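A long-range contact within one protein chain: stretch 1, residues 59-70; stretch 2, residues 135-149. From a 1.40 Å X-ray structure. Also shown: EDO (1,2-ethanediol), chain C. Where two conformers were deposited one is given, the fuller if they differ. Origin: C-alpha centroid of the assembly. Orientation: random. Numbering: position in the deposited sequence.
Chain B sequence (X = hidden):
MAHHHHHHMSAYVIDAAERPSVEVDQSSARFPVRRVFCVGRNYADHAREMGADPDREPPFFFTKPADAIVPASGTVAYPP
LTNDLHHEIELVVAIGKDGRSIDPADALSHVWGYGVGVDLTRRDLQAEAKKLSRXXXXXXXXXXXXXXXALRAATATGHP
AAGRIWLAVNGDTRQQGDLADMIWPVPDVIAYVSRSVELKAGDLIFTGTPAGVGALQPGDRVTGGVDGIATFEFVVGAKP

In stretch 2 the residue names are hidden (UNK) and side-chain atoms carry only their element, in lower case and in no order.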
# COMPACT_ATOMS: atom_id res chain seq x y z
N PRO B 59 -5.84 5.25 -18.03
CA PRO B 59 -5.43 4.06 -17.28
C PRO B 59 -6.04 4.06 -15.88
O PRO B 59 -6.48 5.09 -15.38
CB PRO B 59 -3.92 4.24 -17.16
CG PRO B 59 -3.72 5.72 -17.15
CD PRO B 59 -4.79 6.29 -18.05
N PHE B 60 -6.07 2.90 -15.26
CA PHE B 60 -6.36 2.81 -13.82
C PHE B 60 -5.20 2.10 -13.14
O PHE B 60 -4.33 1.52 -13.81
CB PHE B 60 -7.70 2.11 -13.55
CG PHE B 60 -7.72 0.63 -13.84
CD1 PHE B 60 -8.04 0.15 -15.11
CD2 PHE B 60 -7.46 -0.29 -12.82
CE1 PHE B 60 -8.07 -1.23 -15.37
CE2 PHE B 60 -7.50 -1.67 -13.08
CZ PHE B 60 -7.79 -2.15 -14.35
N PHE B 61 -5.16 2.18 -11.81
CA PHE B 61 -4.00 1.76 -11.04
C PHE B 61 -4.37 0.99 -9.80
O PHE B 61 -5.37 1.30 -9.13
CB PHE B 61 -3.20 2.98 -10.60
CG PHE B 61 -2.60 3.74 -11.75
CD1 PHE B 61 -3.31 4.77 -12.37
CD2 PHE B 61 -1.33 3.43 -12.20
CE1 PHE B 61 -2.75 5.46 -13.44
CE2 PHE B 61 -0.76 4.13 -13.24
CZ PHE B 61 -1.47 5.14 -13.87
N PHE B 62 -3.55 0.01 -9.45
CA PHE B 62 -3.55 -0.51 -8.10
C PHE B 62 -2.13 -0.34 -7.57
O PHE B 62 -1.28 0.21 -8.26
CB PHE B 62 -4.05 -1.96 -8.07
CG PHE B 62 -3.27 -2.89 -8.95
CD1 PHE B 62 -3.61 -3.04 -10.30
CD2 PHE B 62 -2.20 -3.63 -8.43
CE1 PHE B 62 -2.87 -3.89 -11.11
CE2 PHE B 62 -1.48 -4.48 -9.23
CZ PHE B 62 -1.82 -4.62 -10.56
N THR B 63 -1.88 -0.75 -6.33
CA THR B 63 -0.56 -0.60 -5.71
C THR B 63 -0.15 -1.92 -5.06
O THR B 63 -0.95 -2.82 -4.94
CB THR B 63 -0.57 0.55 -4.68
OG1 THR B 63 -1.52 0.24 -3.66
CG2 THR B 63 -0.97 1.89 -5.32
N LYS B 64 1.11 -2.00 -4.67
CA LYS B 64 1.61 -3.04 -3.80
C LYS B 64 2.38 -2.35 -2.67
O LYS B 64 2.91 -1.26 -2.88
CB LYS B 64 2.57 -3.99 -4.54
CG LYS B 64 1.90 -4.78 -5.66
CD LYS B 64 2.93 -5.67 -6.38
CE LYS B 64 2.33 -6.35 -7.62
NZ LYS B 64 1.52 -7.56 -7.30
N PRO B 65 2.48 -3.00 -1.49
CA PRO B 65 3.29 -2.39 -0.45
C PRO B 65 4.77 -2.44 -0.83
O PRO B 65 5.21 -3.33 -1.56
CB PRO B 65 2.98 -3.24 0.79
CG PRO B 65 2.57 -4.58 0.23
CD PRO B 65 1.85 -4.26 -1.06
N ALA B 66 5.53 -1.47 -0.35
CA ALA B 66 6.95 -1.37 -0.67
C ALA B 66 7.69 -2.67 -0.37
O ALA B 66 8.55 -3.09 -1.14
CB ALA B 66 7.58 -0.21 0.08
N ASP B 67 7.33 -3.34 0.73
CA ASP B 67 8.04 -4.54 1.12
C ASP B 67 7.53 -5.81 0.44
O ASP B 67 8.04 -6.89 0.74
CB ASP B 67 8.12 -4.69 2.64
CG ASP B 67 6.79 -5.04 3.25
OD1 ASP B 67 5.79 -4.37 2.94
OD2 ASP B 67 6.76 -5.98 4.07
N ALA B 68 6.58 -5.69 -0.49
CA ALA B 68 6.23 -6.80 -1.38
C ALA B 68 7.22 -6.94 -2.53
O ALA B 68 7.16 -7.91 -3.29
CB ALA B 68 4.84 -6.59 -1.95
N ILE B 69 8.10 -5.94 -2.68
CA ILE B 69 9.13 -5.98 -3.72
C ILE B 69 10.28 -6.82 -3.19
O ILE B 69 10.91 -6.47 -2.18
CB ILE B 69 9.62 -4.55 -4.08
CG1 ILE B 69 8.42 -3.67 -4.51
CG2 ILE B 69 10.72 -4.61 -5.12
CD1 ILE B 69 7.57 -4.24 -5.64
N VAL B 70 10.50 -7.95 -3.85
CA VAL B 70 11.48 -8.94 -3.44
C VAL B 70 12.36 -9.27 -4.65
O VAL B 70 12.02 -8.92 -5.78
CB VAL B 70 10.79 -10.23 -2.92
CG1 VAL B 70 9.92 -9.92 -1.70
CG2 VAL B 70 10.00 -10.95 -4.02
N UNK B 135 -12.20 -4.43 -2.59
CA UNK B 135 -10.82 -4.03 -2.88
C UNK B 135 -9.94 -5.21 -3.33
O UNK B 135 -10.18 -6.36 -2.95
c UNK B 135 -11.31 -3.85 -0.52
c UNK B 135 -12.60 -4.12 -1.21
c UNK B 135 -10.33 -3.42 -1.55
N UNK B 136 -8.92 -4.88 -4.11
CA UNK B 136 -8.02 -5.87 -4.70
C UNK B 136 -6.77 -6.13 -3.88
O UNK B 136 -5.90 -6.85 -4.34
c UNK B 136 -8.50 -5.01 -11.33
c UNK B 136 -8.35 -5.20 -8.54
c UNK B 136 -10.01 -5.26 -7.01
c UNK B 136 -9.60 -5.12 -9.23
c UNK B 136 -7.16 -5.16 -9.28
n UNK B 136 -10.60 -5.18 -8.28
c UNK B 136 -7.56 -5.35 -6.06
c UNK B 136 -9.69 -5.04 -10.63
c UNK B 136 -8.63 -5.28 -7.15
c UNK B 136 -7.25 -5.08 -10.68
N UNK B 137 -6.67 -5.56 -2.69
CA UNK B 137 -5.42 -5.66 -1.94
C UNK B 137 -5.01 -7.09 -1.61
O UNK B 137 -3.84 -7.43 -1.72
c UNK B 137 -5.98 -3.40 -0.84
c UNK B 137 -5.50 -4.85 -0.63
o UNK B 137 -7.13 -3.21 -1.24
o UNK B 137 -5.21 -2.47 -0.58
N UNK B 138 -5.96 -7.92 -1.18
CA UNK B 138 -5.62 -9.31 -0.96
C UNK B 138 -5.12 -9.99 -2.25
O UNK B 138 -4.22 -10.83 -2.20
c UNK B 138 -6.90 -10.10 1.16
c UNK B 138 -6.81 -10.06 -0.36
c UNK B 138 -4.99 -7.53 3.28
n UNK B 138 -7.50 -10.78 3.20
c UNK B 138 -5.42 -8.03 4.51
c UNK B 138 -6.26 -9.10 4.61
c UNK B 138 -7.62 -11.01 1.86
c UNK B 138 -6.68 -9.71 3.41
c UNK B 138 -5.43 -8.12 2.08
c UNK B 138 -6.28 -9.23 2.14
N UNK B 139 -5.73 -9.64 -3.39
CA UNK B 139 -5.37 -10.24 -4.66
C UNK B 139 -3.99 -9.79 -5.16
O UNK B 139 -3.29 -10.56 -5.81
c UNK B 139 -6.43 -9.96 -5.70
N UNK B 140 -3.62 -8.53 -4.86
CA UNK B 140 -2.50 -7.90 -5.55
C UNK B 140 -1.35 -7.48 -4.66
O UNK B 140 -0.24 -7.27 -5.19
n UNK B 140 -2.64 -8.14 -11.07
c UNK B 140 -3.73 -6.94 -7.60
c UNK B 140 -3.00 -6.66 -6.28
c UNK B 140 -2.83 -7.59 -8.68
c UNK B 140 -3.51 -7.51 -10.05
N UNK B 141 -1.59 -7.32 -3.36
CA UNK B 141 -0.62 -6.68 -2.46
C UNK B 141 -0.10 -7.55 -1.35
O UNK B 141 0.29 -7.07 -0.28
N UNK B 142 -0.06 -8.85 -1.63
CA UNK B 142 0.32 -9.86 -0.66
C UNK B 142 1.86 -10.02 -0.56
O UNK B 142 2.62 -9.31 -1.24
c UNK B 142 -0.45 -11.75 -4.76
c UNK B 142 0.64 -12.61 -4.92
c UNK B 142 -0.40 -11.19 -1.00
c UNK B 142 -0.79 -11.28 -3.50
c UNK B 142 1.02 -12.58 -2.54
c UNK B 142 1.37 -13.02 -3.81
c UNK B 142 -0.06 -11.71 -2.37
N UNK B 143 2.33 -10.94 0.29
CA UNK B 143 3.78 -11.06 0.48
C UNK B 143 4.47 -11.53 -0.78
O UNK B 143 3.98 -12.46 -1.45
c UNK B 143 4.10 -12.03 1.61
o UNK B 143 3.45 -12.38 3.87
c UNK B 143 3.62 -11.54 2.96
o UNK B 143 3.42 -10.31 3.13
N UNK B 144 5.62 -10.93 -1.09
CA UNK B 144 6.42 -11.35 -2.25
C UNK B 144 5.59 -11.32 -3.53
O UNK B 144 5.83 -12.12 -4.46
c UNK B 144 7.07 -12.74 -2.03
N UNK B 145 4.68 -10.35 -3.63
CA UNK B 145 3.83 -10.23 -4.81
C UNK B 145 4.44 -9.40 -5.94
O UNK B 145 3.83 -9.27 -6.99
c UNK B 145 2.47 -9.65 -4.39
o UNK B 145 2.61 -8.34 -3.84
N UNK B 146 5.64 -8.86 -5.73
CA UNK B 146 6.30 -8.08 -6.78
C UNK B 146 7.79 -8.36 -6.90
O UNK B 146 8.62 -7.48 -6.61
N UNK B 147 8.14 -9.59 -7.35
CA UNK B 147 9.55 -9.81 -7.61
C UNK B 147 10.09 -8.86 -8.69
O UNK B 147 9.43 -8.65 -9.71
c UNK B 147 9.63 -11.28 -8.11
c UNK B 147 8.28 -11.84 -7.95
c UNK B 147 7.30 -10.77 -7.63
N UNK B 148 11.26 -8.27 -8.45
CA UNK B 148 11.89 -7.32 -9.38
C UNK B 148 13.38 -7.67 -9.50
O UNK B 148 14.01 -8.05 -8.50
c UNK B 148 12.34 -4.84 -9.87
c UNK B 148 11.70 -5.84 -8.91
c UNK B 148 10.22 -5.48 -8.74
N UNK B 149 13.94 -7.49 -10.69
CA UNK B 149 15.37 -7.65 -10.90
C UNK B 149 16.16 -6.52 -10.26
O UNK B 149 15.60 -5.47 -9.90
o UNK B 149 15.38 -6.42 -13.00
c UNK B 149 15.03 -8.85 -13.09
c UNK B 149 15.73 -7.68 -12.39
C1 EDO C . 0.09 -0.45 -0.90
O1 EDO C . -0.50 -1.57 -1.56
C2 EDO C . -0.59 -0.07 0.40
O2 EDO C . -1.91 0.45 0.19
O HOH W 1 6.68 -9.32 1.04

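Position 135 carries three carbons that close a ring onto the backbone N, which makes it Pro135; it lies out of reach of stretch 1. At 136 one carbon leads to fused five- and six-membered rings holding eight carbons and one nitrogen, the indole of Trp136. Its CH2 lies 3.9 Å from Phe60 CE2 and its CZ3 4.2 Å from Phe62 CD1, so the indole packs against two phenylalanines.

Position 137 has two carbons, the second bearing two oxygens, in a chain too short for glutamate: Asp137. Position 138 repeats the indole pattern and is Trp138, and the single carbon at 139 marks Ala139; neither reaches stretch 1. At 140 four carbons in a row end in nitrogen, giving Lys140. Its aliphatic part covers one face of the Phe62 ring, with CG 4.0 Å from the ring centroid and CE 3.4 Å from Phe62 CZ.

Position 141 has no side-chain atoms and is Gly141, the first residue to leave the helix. A CB here would sit 3.4 Å from Pro65 CD and 3.3 Å from the O of Asp137, a tight fit. One carbon and a six-carbon ring without a hydroxyl identify 142 as Phe142, whose CB points away from stretch 1. Position 143, again two carbons and two terminal oxygens, is Asp143.

The lone carbon at 144 belongs to Ala144, with CB 4.0 Å from Val70 CG2. One carbon and one oxygen at 145 give Ser145; its OG donates to Phe142 O (2.8 Å) across the type II turn and approaches Ala68 CB at 3.4 Å. Position 146 is bare, hence Gly146: a CB would clash with Ile69 CD1 at 2.9 Å. Another ring closed onto N makes 147 Pro147, with CB 4.1 Å from Val70 CG2. Three carbons, one carrying the other two, make 148 Val148, whose CG2 meets Ile69 CG2 at 3.8 Å. The carbon bearing one oxygen and one carbon at 149 is that of Thr149, beyond contact.

Two kinds of attachment combine. Lys64 extends to the second stretch, where NZ donates to Lys140 O (2.8 Å) and Ser145 O (2.9 Å), tying the end of the helix to the turn. Farther along, the backbones run parallel in a loose pairing: Gly146 N donates to Ala68 O (3.0 Å), Val70 N weakly to Gly146 O (3.4 Å), and Val148 N to Val70 O (2.9 Å). A water links Asp67 O (2.8 Å) to Ala144 N (2.9 Å), while aromatic and aliphatic packing completes the contact.

Stretch 2 (135-149) PWDWAKGFDASGPVT
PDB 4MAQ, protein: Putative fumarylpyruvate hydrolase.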